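Local coordinates for protein acyl-coenzyme A oxidase 3 (Yarrowia lipolytica, PDB 5YS9) that oxidises acyl-CoA substrates of several chain lengths to (2E)-enoyl-CoA, using FAD and passing the electrons to oxygen to give hydrogen peroxide, at residues Leu401-Ala406 / Ser484-Leu489; Gly475-Lys480 / Ala521-Thr526. One frame throughout, in Å; residues are numbered along the deposited sequence.

Contact 1: Leu401-Ala406 / Ser484-Leu489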
loop_
_atom_site.group_PDB
_atom_site.type_symbol
_atom_site.label_atom_id
_atom_site.label_comp_id
_atom_site.label_asym_id
_atom_site.label_seq_id
_atom_site.Cartn_x
_atom_site.Cartn_y
_atom_site.Cartn_z
ATOM N N LEU A 401 -27.371 18.096 12.053
ATOM C CA LEU A 401 -25.985 18.388 12.368
ATOM C C LEU A 401 -25.242 17.222 13.089
ATOM O O LEU A 401 -24.126 16.840 12.690
ATOM C CB LEU A 401 -25.876 19.686 13.175
ATOM C CG LEU A 401 -24.546 20.407 12.915
ATOM C CD1 LEU A 401 -24.667 21.137 11.581
ATOM C CD2 LEU A 401 -24.131 21.358 14.045
ATOM N N LYS A 402 -25.842 16.653 14.127
ATOM C CA LYS A 402 -25.214 15.507 14.788
ATOM C C LYS A 402 -24.885 14.401 13.748
ATOM O O LYS A 402 -23.767 13.902 13.725
ATOM C CB LYS A 402 -26.044 14.976 15.981
ATOM C CG LYS A 402 -25.929 15.801 17.279
ATOM C CD LYS A 402 -24.726 15.387 18.141
ATOM C CE LYS A 402 -24.540 16.233 19.403
ATOM N NZ LYS A 402 -23.688 17.435 19.157
ATOM N N GLU A 403 -25.821 14.062 12.862
ATOM C CA GLU A 403 -25.628 12.918 11.976
ATOM C C GLU A 403 -24.639 13.215 10.854
ATOM O O GLU A 403 -23.915 12.327 10.417
ATOM C CB GLU A 403 -26.961 12.368 11.457
ATOM C CG GLU A 403 -27.907 11.834 12.549
ATOM C CD GLU A 403 -27.464 10.554 13.264
ATOM O OE1 GLU A 403 -26.381 9.990 12.967
ATOM O OE2 GLU A 403 -28.227 10.111 14.159
ATOM N N LEU A 404 -24.594 14.485 10.449
ATOM C CA LEU A 404 -23.492 15.041 9.652
ATOM C C LEU A 404 -22.111 14.843 10.302
ATOM O O LEU A 404 -21.278 14.345 9.599
ATOM C CB LEU A 404 -23.712 16.502 9.271
ATOM C CG LEU A 404 -24.050 16.829 7.810
ATOM C CD1 LEU A 404 -22.847 16.660 6.897
ATOM C CD2 LEU A 404 -25.212 15.995 7.288
ATOM N N PHE A 405 -21.922 15.163 11.560
ATOM C CA PHE A 405 -20.642 14.922 12.144
ATOM C C PHE A 405 -20.370 13.420 12.096
ATOM O O PHE A 405 -19.303 12.996 11.703
ATOM C CB PHE A 405 -20.633 15.451 13.574
ATOM C CG PHE A 405 -19.305 15.345 14.247
ATOM C CD1 PHE A 405 -18.164 15.808 13.624
ATOM C CD2 PHE A 405 -19.195 14.770 15.492
ATOM C CE1 PHE A 405 -16.934 15.703 14.237
ATOM C CE2 PHE A 405 -17.972 14.665 16.115
ATOM C CZ PHE A 405 -16.840 15.131 15.486
ATOM N N ALA A 406 -21.361 12.615 12.432
ATOM C CA ALA A 406 -21.175 11.174 12.485
ATOM C C ALA A 406 -20.839 10.518 11.152
ATOM O O ALA A 406 -19.974 9.673 11.073
ATOM C CB ALA A 406 -22.398 10.522 13.094
ATOM N N SER A 484 -31.177 13.657 9.036
ATOM C CA SER A 484 -31.277 13.557 7.594
ATOM C C SER A 484 -30.359 12.461 7.000
ATOM O O SER A 484 -30.776 11.716 6.105
ATOM C CB SER A 484 -30.946 14.926 6.996
ATOM O OG SER A 484 -30.741 14.836 5.600
ATOM N N SER A 485 -29.133 12.347 7.519
ATOM C CA SER A 485 -28.153 11.389 6.983
ATOM C C SER A 485 -28.472 9.910 7.190
ATOM O O SER A 485 -27.923 9.080 6.516
ATOM C CB SER A 485 -26.749 11.677 7.544
ATOM O OG SER A 485 -26.281 12.925 7.100
ATOM N N VAL A 486 -29.354 9.582 8.118
ATOM C CA VAL A 486 -29.740 8.199 8.385
ATOM C C VAL A 486 -31.249 8.014 8.357
ATOM O O VAL A 486 -31.750 7.077 8.980
ATOM C CB VAL A 486 -29.162 7.732 9.750
ATOM C CG1 VAL A 486 -27.638 7.699 9.712
ATOM C CG2 VAL A 486 -29.634 8.618 10.902
ATOM N N GLY A 487 -31.965 8.909 7.659
ATOM C CA GLY A 487 -33.442 8.837 7.475
ATOM C C GLY A 487 -33.970 7.535 6.884
ATOM O O GLY A 487 -35.076 7.095 7.221
ATOM N N TYR A 488 -33.172 6.900 6.019
ATOM C CA TYR A 488 -33.531 5.600 5.411
ATOM C C TYR A 488 -33.806 4.470 6.464
ATOM O O TYR A 488 -34.433 3.452 6.159
ATOM C CB TYR A 488 -32.443 5.184 4.357
ATOM C CG TYR A 488 -31.138 4.785 4.985
ATOM C CD1 TYR A 488 -30.937 3.481 5.421
ATOM C CD2 TYR A 488 -30.103 5.734 5.199
ATOM C CE1 TYR A 488 -29.765 3.103 6.061
ATOM C CE2 TYR A 488 -28.905 5.366 5.832
ATOM C CZ TYR A 488 -28.738 4.044 6.266
ATOM O OH TYR A 488 -27.575 3.642 6.890
ATOM N N LEU A 489 -33.302 4.640 7.687
ATOM C CA LEU A 489 -33.597 3.739 8.833
ATOM C C LEU A 489 -35.092 3.726 9.280
ATOM O O LEU A 489 -35.527 2.796 9.989
ATOM C CB LEU A 489 -32.706 4.119 10.021
ATOM C CG LEU A 489 -31.470 3.298 10.401
ATOM C CD1 LEU A 489 -30.814 2.594 9.223
ATOM C CD2 LEU A 489 -30.474 4.172 11.144
#

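Contact 2: Gly475-Lys480 / Ala521-Thr526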
loop_
_atom_site.group_PDB
_atom_site.type_symbol
_atom_site.label_atom_id
_atom_site.label_comp_id
_atom_site.label_asym_id
_atom_site.label_seq_id
_atom_site.Cartn_x
_atom_site.Cartn_y
_atom_site.Cartn_z
ATOM N N GLY A 475 -32.371 4.670 19.435
ATOM C CA GLY A 475 -33.079 5.903 19.801
ATOM C C GLY A 475 -34.291 6.224 18.916
ATOM O O GLY A 475 -35.249 6.824 19.392
ATOM N N HIS A 476 -34.260 5.845 17.652
ATOM C CA HIS A 476 -35.426 5.972 16.802
ATOM C C HIS A 476 -36.589 5.085 17.245
ATOM O O HIS A 476 -37.731 5.497 17.244
ATOM C CB HIS A 476 -35.053 5.675 15.358
ATOM C CG HIS A 476 -36.183 5.831 14.395
ATOM N ND1 HIS A 476 -36.793 7.038 14.157
ATOM C CD2 HIS A 476 -36.814 4.932 13.613
ATOM C CE1 HIS A 476 -37.757 6.874 13.275
ATOM N NE2 HIS A 476 -37.788 5.605 12.928
ATOM N N ARG A 477 -36.269 3.862 17.632
ATOM C CA ARG A 477 -37.247 2.876 18.051
ATOM C C ARG A 477 -37.950 3.332 19.311
ATOM O O ARG A 477 -39.059 2.926 19.592
ATOM C CB ARG A 477 -36.585 1.529 18.279
ATOM C CG ARG A 477 -35.835 0.992 17.086
ATOM C CD ARG A 477 -35.519 -0.461 17.314
ATOM N NE ARG A 477 -34.910 -1.088 16.164
ATOM C CZ ARG A 477 -34.305 -2.264 16.199
ATOM N NH1 ARG A 477 -34.229 -2.934 17.324
ATOM N NH2 ARG A 477 -33.774 -2.765 15.107
ATOM N N LYS A 478 -37.256 4.153 20.081
ATOM C CA LYS A 478 -37.769 4.709 21.314
ATOM C C LYS A 478 -38.436 6.049 21.081
ATOM O O LYS A 478 -38.783 6.740 22.020
ATOM C CB LYS A 478 -36.662 4.835 22.346
ATOM C CG LYS A 478 -36.184 3.492 22.853
ATOM C CD LYS A 478 -35.047 3.608 23.846
ATOM C CE LYS A 478 -34.276 2.308 23.929
ATOM N NZ LYS A 478 -33.374 2.266 25.106
ATOM N N GLY A 479 -38.576 6.426 19.820
ATOM C CA GLY A 479 -39.325 7.589 19.475
ATOM C C GLY A 479 -38.530 8.835 19.171
ATOM O O GLY A 479 -39.147 9.836 18.868
ATOM N N LYS A 480 -37.187 8.821 19.225
ATOM C CA LYS A 480 -36.411 10.034 18.792
ATOM C C LYS A 480 -36.408 10.197 17.247
ATOM O O LYS A 480 -36.444 9.205 16.517
ATOM C CB LYS A 480 -34.969 10.057 19.339
ATOM C CG LYS A 480 -34.866 10.514 20.781
ATOM C CD LYS A 480 -33.435 10.446 21.289
ATOM C CE LYS A 480 -33.357 10.749 22.783
ATOM N NZ LYS A 480 -32.481 9.737 23.435
ATOM N N ALA A 521 -28.265 -4.322 7.740
ATOM C CA ALA A 521 -27.155 -4.583 8.617
ATOM C C ALA A 521 -27.332 -3.859 9.956
ATOM O O ALA A 521 -27.101 -4.447 11.012
ATOM C CB ALA A 521 -25.866 -4.156 7.935
ATOM N N ILE A 522 -27.770 -2.605 9.905
ATOM C CA ILE A 522 -27.961 -1.799 11.126
ATOM C C ILE A 522 -29.133 -2.273 12.011
ATOM O O ILE A 522 -28.999 -2.346 13.242
ATOM C CB ILE A 522 -28.165 -0.307 10.779
ATOM C CG1 ILE A 522 -26.886 0.245 10.175
ATOM C CG2 ILE A 522 -28.591 0.516 12.019
ATOM C CD1 ILE A 522 -27.046 1.563 9.458
ATOM N N GLN A 523 -30.282 -2.567 11.404
ATOM C CA GLN A 523 -31.412 -3.111 12.192
ATOM C C GLN A 523 -31.038 -4.446 12.870
ATOM O O GLN A 523 -31.370 -4.644 14.054
ATOM C CB GLN A 523 -32.683 -3.284 11.354
ATOM C CG GLN A 523 -33.243 -2.019 10.668
ATOM C CD GLN A 523 -33.825 -0.976 11.594
ATOM O OE1 GLN A 523 -34.030 -1.234 12.767
ATOM N NE2 GLN A 523 -34.095 0.217 11.061
ATOM N N ARG A 524 -30.335 -5.337 12.167
ATOM C CA ARG A 524 -29.998 -6.660 12.762
ATOM C C ARG A 524 -28.978 -6.489 13.888
ATOM O O ARG A 524 -29.122 -7.073 14.972
ATOM C CB ARG A 524 -29.529 -7.685 11.709
ATOM C CG ARG A 524 -30.710 -8.441 11.067
ATOM C CD ARG A 524 -30.376 -9.222 9.790
ATOM N NE ARG A 524 -28.932 -9.226 9.533
ATOM C CZ ARG A 524 -28.297 -8.581 8.546
ATOM N NH1 ARG A 524 -28.941 -7.900 7.605
ATOM N NH2 ARG A 524 -26.974 -8.648 8.494
ATOM N N ALA A 525 -27.992 -5.636 13.644
ATOM C CA ALA A 525 -27.002 -5.287 14.673
ATOM C C ALA A 525 -27.654 -4.618 15.882
ATOM O O ALA A 525 -27.278 -4.893 17.003
ATOM C CB ALA A 525 -25.893 -4.393 14.103
ATOM N N THR A 526 -28.607 -3.731 15.650
ATOM C CA THR A 526 -29.332 -3.117 16.747
ATOM C C THR A 526 -30.173 -4.165 17.507
ATOM O O THR A 526 -30.158 -4.156 18.736
ATOM C CB THR A 526 -30.200 -1.971 16.265
ATOM O OG1 THR A 526 -29.399 -1.057 15.511
ATOM C CG2 THR A 526 -30.814 -1.233 17.460
#

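Contact 1: Leu401-Ala406 / Ser484-Leu489
Ser485 and Val486 meet Glu403 and Leu404 of helix 391-428, with Glu403 and Ser485 the nearest backbone pair at 5.8 Å between their CA atoms. Just before them, the backbone N of Ser484 is hydrogen-bonded to Asp400 OD1, one helical turn back from Glu403 and Leu404, which holds the start of the 3-10 segment against the helix. Ser485 directs its CB at the helix, 4.0 Å from Glu403 CB. A chi1 of -65° places Ser485 OG next to the backbone N, where the hydroxyl faces the CD2 methyl of Leu404 at 3.3 Å, a close polar-to-apolar contact and not a bond. Val486 adds an apolar contact. Val486 CG2 lies over the flat face of the Glu403 carboxylate, 3.7 Å from Glu403 CD, while the side chains cross at about a right angle. The Glu403 chain is bent at chi2 (-69°), which swings the acid group back across the valine, and OE2 finds its polar partner in Ser472 OG on helix 458-477. Beyond Gly487, Tyr488 packs on helix 507-534 and hydrogen-bonds through OH to His557, a residue that Val486 also touches. A backbone bond of 3.2 Å from Leu489 N to Val486 O closes a turn of i to i-3 type. The result is a buried contact of mixed character, methyl groups of Val486 and Leu404 meeting the polar groups of Glu403 and Ser485, that packs the connection between helices 458-477 and 507-534 against helix 391-428 within the helical part of the acyl-CoA oxidase fold.

Contact 2: Gly475-Lys480 / Ala521-Thr526
Arg477 and Thr526 form the closest backbone pair, yet their CA atoms stand 10.0 Å apart, and the arginine side chain spans the gap from the last turn of helix 458-477. That helix ends in a Schellman motif, with Lys480 N bonded to Gly475 O (2.8 Å), Gly479 N to His476 O (2.9 Å) and Gly479 as the positive-phi C-prime residue; His476 ND1 also donates to Lys480 O. Extended from CG to NE, Arg477 brings NH2 to Gln523 OE1 at 2.8 Å in an almost straight bond (175°). The guanidinium and amide planes are only 9° apart, so the two groups meet nearly coplanar. Gln523 achieves this by bending at chi2 (-69°). Arg477 NH2 also reaches the backbone Gln523 O, at 3.2 Å and less directly, and forms a salt bridge with Asp527. Over one guanidinium face sits Thr526 CG2, 3.8 Å from Arg477 NH1, while Thr526 OG1 donates to Ile522 O at 2.6 Å. With an alanine in place of Gln523, the in-plane acceptor is gone, and the guanidinium would probably be freer to turn about its remaining partners. Next to these polar groups, Ile522, Gln523 and Thr526 rest on Cys473 of helix 458-477, and Ala525 packs on Gln549 and Cys553, placing helix 507-534 between helices 458-477 and 547-573.

Overall arrangement
Contacts 1 and 2 lie with their centres about 13 Å apart, and their segments alternate along the chain. They touch where the end of 484-489 meets 521-526: Leu489 CD1 packs 3.9 Å from Ile522 CD1, and Leu489 O lies 3.1 Å from Gln523 NE2. The connection after helix 458-477 thus touches helix 391-428 at one end and helix 507-534 at the other, and helix 458-477 contributes to both contacts, offering Ser472 to contact 1 and Arg477 to contact 2. The link to the cofactor is indirect: the far end of helix 391-428, at Gln428, lines an FAD pocket together with Ala429, Gly431 and Gly432 just beyond.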